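Local coordinates for peptidase S15/CocE/NonD (Thaumarchaeota archaeon SCGC AB-539-E09, PDB 4PF1), which is a serine peptidase of the alpha/beta hydrolase fold that acts as an aminopeptidase, probably cleaving residues from the N-termini of peptides, at residues Asp502-Pro512 with Gly569-Trp580. Numbering follows the deposited sequence.
Sequences DWVVKIIDVWP and GHRIMVQVQSSW
The H570 imidazole has P512 CD over the centre of one face, a CH-pi contact 3.6 Å from the ring centroid. At its edge, ND1 donates to D509 OD1 over 2.6 Å, with the oxygen tilted 19° out of the ring plane. OD1 receives the proton on its syn lone pair, and carboxylate and ring stand almost perpendicular. D509 OD2 is held by H564, so each oxygen of this buried carboxylate has a histidine partner. H570 also turns its edge, CE1 foremost, to the face of W511 in a T-shaped pair with planes at 60°.

Near the other end, W580 lays one face of its indole on V504. V504 CG1 sits over the six-membered ring, 3.5 Å from its centroid. With CG1 anti to the backbone N (chi1 -179°), it is this methyl of V504 that rests on the indole.

Between these ends, K506 runs out extended beyond CG and brings NZ to two glutamines. K506 NZ is 2.8 Å from Q577 OE1 but well above that carbonyl plane. The bond from K506 NZ to Q575 OE1 is longer, 3.3 Å. Q461 takes a further bond from NZ, and T464 binds Q575 OE1. Q577 NE2 donates to S579 O at 2.7 Å, which helps fix its amide. Further along this face, I508 and M573 lie side by side, and V510 CG2 packs on M573 CB at 3.6 Å. V505, I507, V574 and V576 line the other face, where I620 of strand 606-625 meets the first three.

Backbone bonds join V504 to Q577, K506 to Q575, I508 to M573 and V510 to R571, both ways in each pair. The arrangement is a regular antiparallel pairing of the two central strands in a four-stranded sheet, within the beta-rich C-terminal non-catalytic domain of the S15 family.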
ATOM      1  N   ASP A 502      -4.647   5.436 -39.484  1.00 15.08           N
ATOM      2  CA  ASP A 502      -5.427   4.802 -38.427  1.00 14.54           C
ATOM      3  C   ASP A 502      -6.235   5.883 -37.750  1.00 19.02           C
ATOM      4  O   ASP A 502      -5.726   6.992 -37.571  1.00 18.67           O
ATOM      5  CB  ASP A 502      -4.516   4.097 -37.403  1.00 15.86           C
ATOM      6  CG  ASP A 502      -4.052   2.713 -37.804  1.00 23.02           C
ATOM      7  OD1 ASP A 502      -4.575   2.177 -38.801  1.00 23.83           O
ATOM      8  OD2 ASP A 502      -3.158   2.172 -37.127  1.00 26.65           O
ATOM      9  N   TRP A 503      -7.495   5.601 -37.410  1.00 15.26           N
ATOM     10  CA  TRP A 503      -8.322   6.589 -36.737  1.00 14.81           C
ATOM     11  C   TRP A 503      -8.872   6.001 -35.445  1.00 18.03           C
ATOM     12  O   TRP A 503      -9.628   5.027 -35.473  1.00 17.43           O
ATOM     13  CB  TRP A 503      -9.452   7.106 -37.652  1.00 13.81           C
ATOM     14  CG  TRP A 503      -8.970   7.713 -38.942  1.00 15.14           C
ATOM     15  CD1 TRP A 503      -8.933   7.113 -40.166  1.00 18.33           C
ATOM     16  CD2 TRP A 503      -8.435   9.034 -39.127  1.00 15.20           C
ATOM     17  NE1 TRP A 503      -8.429   7.981 -41.107  1.00 18.00           N
ATOM     18  CE2 TRP A 503      -8.112   9.166 -40.496  1.00 19.33           C
ATOM     19  CE3 TRP A 503      -8.224  10.131 -38.270  1.00 16.44           C
ATOM     20  CZ2 TRP A 503      -7.582  10.350 -41.031  1.00 19.00           C
ATOM     21  CZ3 TRP A 503      -7.699  11.303 -38.800  1.00 18.19           C
ATOM     22  CH2 TRP A 503      -7.370  11.400 -40.161  1.00 19.31           C
ATOM     23  N   VAL A 504      -8.428   6.558 -34.309  1.00 14.15           N
ATOM     24  CA  VAL A 504      -8.856   6.147 -32.970  1.00 13.41           C
ATOM     25  C   VAL A 504      -9.944   7.109 -32.501  1.00 16.52           C
ATOM     26  O   VAL A 504      -9.724   8.322 -32.496  1.00 16.87           O
ATOM     27  CB  VAL A 504      -7.666   6.107 -31.963  1.00 16.90           C
ATOM     28  CG1 VAL A 504      -8.126   5.660 -30.577  1.00 16.54           C
ATOM     29  CG2 VAL A 504      -6.530   5.227 -32.467  1.00 16.58           C
ATOM     30  N   VAL A 505     -11.118   6.579 -32.132  1.00 11.15           N
ATOM     31  CA  VAL A 505     -12.217   7.397 -31.626  1.00 10.47           C
ATOM     32  C   VAL A 505     -12.512   6.960 -30.195  1.00 12.55           C
ATOM     33  O   VAL A 505     -12.742   5.776 -29.956  1.00 10.49           O
ATOM     34  CB  VAL A 505     -13.490   7.348 -32.530  1.00 14.52           C
ATOM     35  CG1 VAL A 505     -14.617   8.199 -31.941  1.00 14.12           C
ATOM     36  CG2 VAL A 505     -13.175   7.799 -33.957  1.00 14.74           C
ATOM     37  N   LYS A 506     -12.486   7.914 -29.242  1.00  9.52           N
ATOM     38  CA  LYS A 506     -12.762   7.623 -27.831  1.00  9.12           C
ATOM     39  C   LYS A 506     -13.960   8.403 -27.315  1.00 13.47           C
ATOM     40  O   LYS A 506     -14.045   9.613 -27.549  1.00 13.87           O
ATOM     41  CB  LYS A 506     -11.558   7.967 -26.941  1.00 10.39           C
ATOM     42  CG  LYS A 506     -10.210   7.450 -27.388  1.00 13.71           C
ATOM     43  CD  LYS A 506      -9.172   7.908 -26.382  1.00 17.37           C
ATOM     44  CE  LYS A 506      -7.785   7.903 -26.934  1.00 20.97           C
ATOM     45  NZ  LYS A 506      -6.879   8.770 -26.132  1.00 23.97           N
ATOM     46  N   ILE A 507     -14.854   7.734 -26.564  1.00  9.66           N
ATOM     47  CA  ILE A 507     -15.962   8.388 -25.858  1.00 10.10           C
ATOM     48  C   ILE A 507     -15.566   8.417 -24.392  1.00 13.92           C
ATOM     49  O   ILE A 507     -15.162   7.388 -23.844  1.00 13.21           O
ATOM     50  CB  ILE A 507     -17.348   7.713 -26.098  1.00 13.31           C
ATOM     51  CG1 ILE A 507     -17.834   7.961 -27.538  1.00 14.21           C
ATOM     52  CG2 ILE A 507     -18.400   8.201 -25.063  1.00 13.36           C
ATOM     53  CD1 ILE A 507     -18.940   7.089 -27.951  1.00 21.60           C
ATOM     54  N   ILE A 508     -15.632   9.590 -23.771  1.00 10.93           N
ATOM     55  CA  ILE A 508     -15.176   9.765 -22.400  1.00 10.65           C
ATOM     56  C   ILE A 508     -16.237  10.454 -21.534  1.00 14.57           C
ATOM     57  O   ILE A 508     -16.933  11.364 -21.996  1.00 13.11           O
ATOM     58  CB  ILE A 508     -13.840  10.581 -22.430  1.00 13.52           C
ATOM     59  CG1 ILE A 508     -12.653   9.716 -22.913  1.00 13.95           C
ATOM     60  CG2 ILE A 508     -13.524  11.267 -21.099  1.00 13.54           C
ATOM     61  CD1 ILE A 508     -11.741  10.421 -23.908  1.00 19.82           C
ATOM     62  N   ASP A 509     -16.328  10.023 -20.264  1.00 11.17           N
ATOM     63  CA  ASP A 509     -17.138  10.682 -19.262  1.00 10.83           C
ATOM     64  C   ASP A 509     -16.189  11.515 -18.411  1.00 14.72           C
ATOM     65  O   ASP A 509     -15.366  10.952 -17.687  1.00 14.21           O
ATOM     66  CB  ASP A 509     -17.929   9.663 -18.408  1.00 11.92           C
ATOM     67  CG  ASP A 509     -18.798  10.290 -17.315  1.00 14.85           C
ATOM     68  OD1 ASP A 509     -18.368  11.298 -16.716  1.00 14.04           O
ATOM     69  OD2 ASP A 509     -19.875   9.742 -17.029  1.00 18.71           O
ATOM     70  N   VAL A 510     -16.254  12.845 -18.542  1.00 11.72           N
ATOM     71  CA  VAL A 510     -15.419  13.754 -17.754  1.00 11.56           C
ATOM     72  C   VAL A 510     -16.107  13.988 -16.414  1.00 16.27           C
ATOM     73  O   VAL A 510     -17.191  14.569 -16.370  1.00 16.40           O
ATOM     74  CB  VAL A 510     -15.115  15.098 -18.479  1.00 14.93           C
ATOM     75  CG1 VAL A 510     -14.100  15.927 -17.696  1.00 14.59           C
ATOM     76  CG2 VAL A 510     -14.628  14.861 -19.899  1.00 14.40           C
ATOM     77  N   TRP A 511     -15.483  13.528 -15.327  1.00 13.03           N
ATOM     78  CA  TRP A 511     -16.014  13.683 -13.978  1.00 13.48           C
ATOM     79  C   TRP A 511     -15.997  15.177 -13.583  1.00 17.88           C
ATOM     80  O   TRP A 511     -15.221  15.941 -14.169  1.00 18.22           O
ATOM     81  CB  TRP A 511     -15.211  12.815 -12.992  1.00 12.18           C
ATOM     82  CG  TRP A 511     -15.540  11.345 -13.081  1.00 13.29           C
ATOM     83  CD1 TRP A 511     -15.509  10.561 -14.200  1.00 15.90           C
ATOM     84  CD2 TRP A 511     -15.947  10.491 -12.004  1.00 13.38           C
ATOM     85  NE1 TRP A 511     -15.870   9.275 -13.887  1.00 15.07           N
ATOM     86  CE2 TRP A 511     -16.147   9.201 -12.546  1.00 16.94           C
ATOM     87  CE3 TRP A 511     -16.158  10.687 -10.626  1.00 15.16           C
ATOM     88  CZ2 TRP A 511     -16.545   8.109 -11.759  1.00 16.48           C
ATOM     89  CZ3 TRP A 511     -16.552   9.605  -9.848  1.00 16.75           C
ATOM     90  CH2 TRP A 511     -16.737   8.334 -10.413  1.00 17.14           C
ATOM     91  N   PRO A 512     -16.876  15.641 -12.652  1.00 13.38           N
ATOM     92  CA  PRO A 512     -16.880  17.077 -12.301  1.00 13.11           C
ATOM     93  C   PRO A 512     -15.537  17.570 -11.757  1.00 16.31           C
ATOM     94  O   PRO A 512     -14.699  16.757 -11.347  1.00 14.79           O
ATOM     95  CB  PRO A 512     -17.978  17.182 -11.233  1.00 15.13           C
ATOM     96  CG  PRO A 512     -18.831  15.978 -11.435  1.00 19.71           C
ATOM     97  CD  PRO A 512     -17.897  14.900 -11.884  1.00 14.92           C
ATOM     98  N   GLY A 569     -23.117  17.618 -13.762  1.00 18.35           N
ATOM     99  CA  GLY A 569     -21.765  18.097 -13.486  1.00 17.86           C
ATOM    100  C   GLY A 569     -20.715  17.415 -14.346  1.00 20.45           C
ATOM    101  O   GLY A 569     -19.589  17.909 -14.465  1.00 20.17           O
ATOM    102  N   HIS A 570     -21.076  16.265 -14.956  1.00 15.75           N
ATOM    103  CA  HIS A 570     -20.187  15.523 -15.856  1.00 14.68           C
ATOM    104  C   HIS A 570     -20.267  16.079 -17.278  1.00 18.70           C
ATOM    105  O   HIS A 570     -21.268  16.699 -17.641  1.00 19.14           O
ATOM    106  CB  HIS A 570     -20.544  14.016 -15.877  1.00 14.63           C
ATOM    107  CG  HIS A 570     -20.272  13.282 -14.599  1.00 17.43           C
ATOM    108  ND1 HIS A 570     -19.265  12.340 -14.511  1.00 18.30           N
ATOM    109  CD2 HIS A 570     -20.926  13.333 -13.416  1.00 19.32           C
ATOM    110  CE1 HIS A 570     -19.324  11.862 -13.280  1.00 17.64           C
ATOM    111  NE2 HIS A 570     -20.307  12.428 -12.583  1.00 18.65           N
ATOM    112  N   ARG A 571     -19.220  15.845 -18.081  0.50 15.06           N
ATOM    113  CA  ARG A 571     -19.176  16.249 -19.489  0.50 14.79           C
ATOM    114  C   ARG A 571     -19.038  15.018 -20.376  0.50 18.23           C
ATOM    115  O   ARG A 571     -18.478  14.006 -19.942  0.50 17.35           O
ATOM    116  CB  ARG A 571     -17.995  17.204 -19.765  0.50 14.33           C
ATOM    117  CG  ARG A 571     -18.007  18.532 -19.014  0.50 21.23           C
ATOM    118  CD  ARG A 571     -16.801  19.355 -19.439  0.50 23.58           C
ATOM    119  NE  ARG A 571     -16.469  20.420 -18.492  0.50 26.01           N
ATOM    120  CZ  ARG A 571     -16.282  21.692 -18.834  0.50 37.41           C
ATOM    121  NH1 ARG A 571     -16.425  22.077 -20.097  0.50 24.89           N
ATOM    122  NH2 ARG A 571     -15.963  22.592 -17.913  0.50 22.51           N
ATOM    123  N   ILE A 572     -19.516  15.109 -21.624  1.00 14.68           N
ATOM    124  CA  ILE A 572     -19.336  14.039 -22.612  1.00 13.92           C
ATOM    125  C   ILE A 572     -18.157  14.479 -23.474  1.00 16.69           C
ATOM    126  O   ILE A 572     -18.161  15.601 -23.984  1.00 16.07           O
ATOM    127  CB  ILE A 572     -20.608  13.718 -23.453  1.00 17.52           C
ATOM    128  CG1 ILE A 572     -21.829  13.431 -22.546  1.00 17.89           C
ATOM    129  CG2 ILE A 572     -20.327  12.537 -24.405  1.00 18.55           C
ATOM    130  CD1 ILE A 572     -23.180  13.526 -23.224  1.00 26.37           C
ATOM    131  N   MET A 573     -17.117  13.645 -23.567  1.00 12.77           N
ATOM    132  CA  MET A 573     -15.922  13.994 -24.326  1.00 11.90           C
ATOM    133  C   MET A 573     -15.665  13.032 -25.478  1.00 16.01           C
ATOM    134  O   MET A 573     -15.930  11.833 -25.373  1.00 15.57           O
ATOM    135  CB  MET A 573     -14.695  14.045 -23.397  1.00 13.41           C
ATOM    136  CG  MET A 573     -13.386  14.353 -24.105  1.00 15.98           C
ATOM    137  SD  MET A 573     -12.003  14.473 -22.960  1.00 18.99           S
ATOM    138  CE  MET A 573     -12.199  16.163 -22.399  1.00 15.81           C
ATOM    139  N   VAL A 574     -15.127  13.575 -26.573  1.00 13.10           N
ATOM    140  CA  VAL A 574     -14.694  12.821 -27.737  1.00 12.88           C
ATOM    141  C   VAL A 574     -13.216  13.160 -28.004  1.00 16.89           C
ATOM    142  O   VAL A 574     -12.859  14.340 -28.100  1.00 17.16           O
ATOM    143  CB  VAL A 574     -15.597  13.066 -28.980  1.00 16.96           C
ATOM    144  CG1 VAL A 574     -14.973  12.481 -30.250  1.00 16.98           C
ATOM    145  CG2 VAL A 574     -16.992  12.495 -28.760  1.00 16.67           C
ATOM    146  N   GLN A 575     -12.361  12.130 -28.068  1.00 12.37           N
ATOM    147  CA  GLN A 575     -10.942  12.284 -28.388  1.00 11.50           C
ATOM    148  C   GLN A 575     -10.623  11.511 -29.664  1.00 14.00           C
ATOM    149  O   GLN A 575     -11.083  10.379 -29.823  1.00 13.26           O
ATOM    150  CB  GLN A 575     -10.048  11.824 -27.222  1.00 12.35           C
ATOM    151  CG  GLN A 575      -9.899  12.876 -26.118  1.00 16.87           C
ATOM    152  CD  GLN A 575      -8.926  12.485 -25.023  1.00 26.57           C
ATOM    153  OE1 GLN A 575      -7.980  11.716 -25.226  1.00 20.31           O
ATOM    154  NE2 GLN A 575      -9.110  13.054 -23.842  1.00 16.72           N
ATOM    155  N   VAL A 576      -9.905  12.150 -30.609  1.00 10.95           N
ATOM    156  CA  VAL A 576      -9.506  11.522 -31.878  1.00 10.75           C
ATOM    157  C   VAL A 576      -7.968  11.605 -32.038  1.00 14.58           C
ATOM    158  O   VAL A 576      -7.378  12.673 -31.868  1.00 14.23           O
ATOM    159  CB  VAL A 576     -10.267  12.105 -33.108  1.00 14.79           C
ATOM    160  CG1 VAL A 576      -9.591  11.721 -34.430  1.00 14.68           C
ATOM    161  CG2 VAL A 576     -11.724  11.653 -33.109  1.00 14.73           C
ATOM    162  N   GLN A 577      -7.336  10.461 -32.347  1.00 10.29           N
ATOM    163  CA  GLN A 577      -5.892  10.355 -32.554  1.00 10.04           C
ATOM    164  C   GLN A 577      -5.591   9.355 -33.689  1.00 13.51           C
ATOM    165  O   GLN A 577      -6.522   8.726 -34.200  1.00 12.84           O
ATOM    166  CB  GLN A 577      -5.169   9.977 -31.246  1.00 10.40           C
ATOM    167  CG  GLN A 577      -5.692   8.716 -30.569  1.00 11.86           C
ATOM    168  CD  GLN A 577      -5.119   8.547 -29.188  1.00 23.74           C
ATOM    169  OE1 GLN A 577      -5.309   9.385 -28.307  1.00 15.58           O
ATOM    170  NE2 GLN A 577      -4.424   7.443 -28.960  1.00 18.19           N
ATOM    171  N   SER A 578      -4.310   9.235 -34.104  1.00 10.73           N
ATOM    172  CA  SER A 578      -3.937   8.386 -35.243  1.00 11.00           C
ATOM    173  C   SER A 578      -2.989   7.215 -34.888  1.00 15.53           C
ATOM    174  O   SER A 578      -2.484   6.538 -35.792  1.00 14.61           O
ATOM    175  CB  SER A 578      -3.320   9.232 -36.349  1.00 14.31           C
ATOM    176  OG  SER A 578      -4.306   9.994 -37.023  1.00 21.92           O
ATOM    177  N   SER A 579      -2.782   6.960 -33.587  1.00 12.63           N
ATOM    178  CA  SER A 579      -1.956   5.855 -33.094  1.00 12.21           C
ATOM    179  C   SER A 579      -2.377   5.466 -31.676  1.00 17.92           C
ATOM    180  O   SER A 579      -2.919   6.292 -30.941  1.00 17.99           O
ATOM    181  CB  SER A 579      -0.469   6.209 -33.140  1.00 14.06           C
ATOM    182  OG  SER A 579      -0.181   7.430 -32.485  1.00 13.62           O
ATOM    183  N   TRP A 580      -2.168   4.187 -31.323  1.00 15.19           N
ATOM    184  CA  TRP A 580      -2.524   3.562 -30.042  1.00 14.67           C
ATOM    185  C   TRP A 580      -1.465   2.489 -29.772  1.00 17.17           C
ATOM    186  O   TRP A 580      -1.727   1.294 -29.898  1.00 17.46           O
ATOM    187  CB  TRP A 580      -3.936   2.949 -30.166  1.00 13.59           C
ATOM    188  CG  TRP A 580      -4.941   3.369 -29.135  1.00 14.25           C
ATOM    189  CD1 TRP A 580      -4.751   4.219 -28.082  1.00 16.97           C
ATOM    190  CD2 TRP A 580      -6.300   2.920 -29.049  1.00 14.10           C
ATOM    191  NE1 TRP A 580      -5.913   4.335 -27.352  1.00 16.17           N
ATOM    192  CE2 TRP A 580      -6.878   3.540 -27.918  1.00 17.57           C
ATOM    193  CE3 TRP A 580      -7.092   2.055 -29.827  1.00 15.40           C
ATOM    194  CZ2 TRP A 580      -8.212   3.329 -27.550  1.00 16.87           C
ATOM    195  CZ3 TRP A 580      -8.413   1.844 -29.459  1.00 16.82           C
ATOM    196  CH2 TRP A 580      -8.958   2.470 -28.329  1.00 17.21           C
TER
HETATM  197  O   HOH W   1      -2.145   6.678 -38.646  1.00 15.88           O
HETATM  198  O   HOH W   2     -17.145  17.660 -15.762  1.00 26.06           O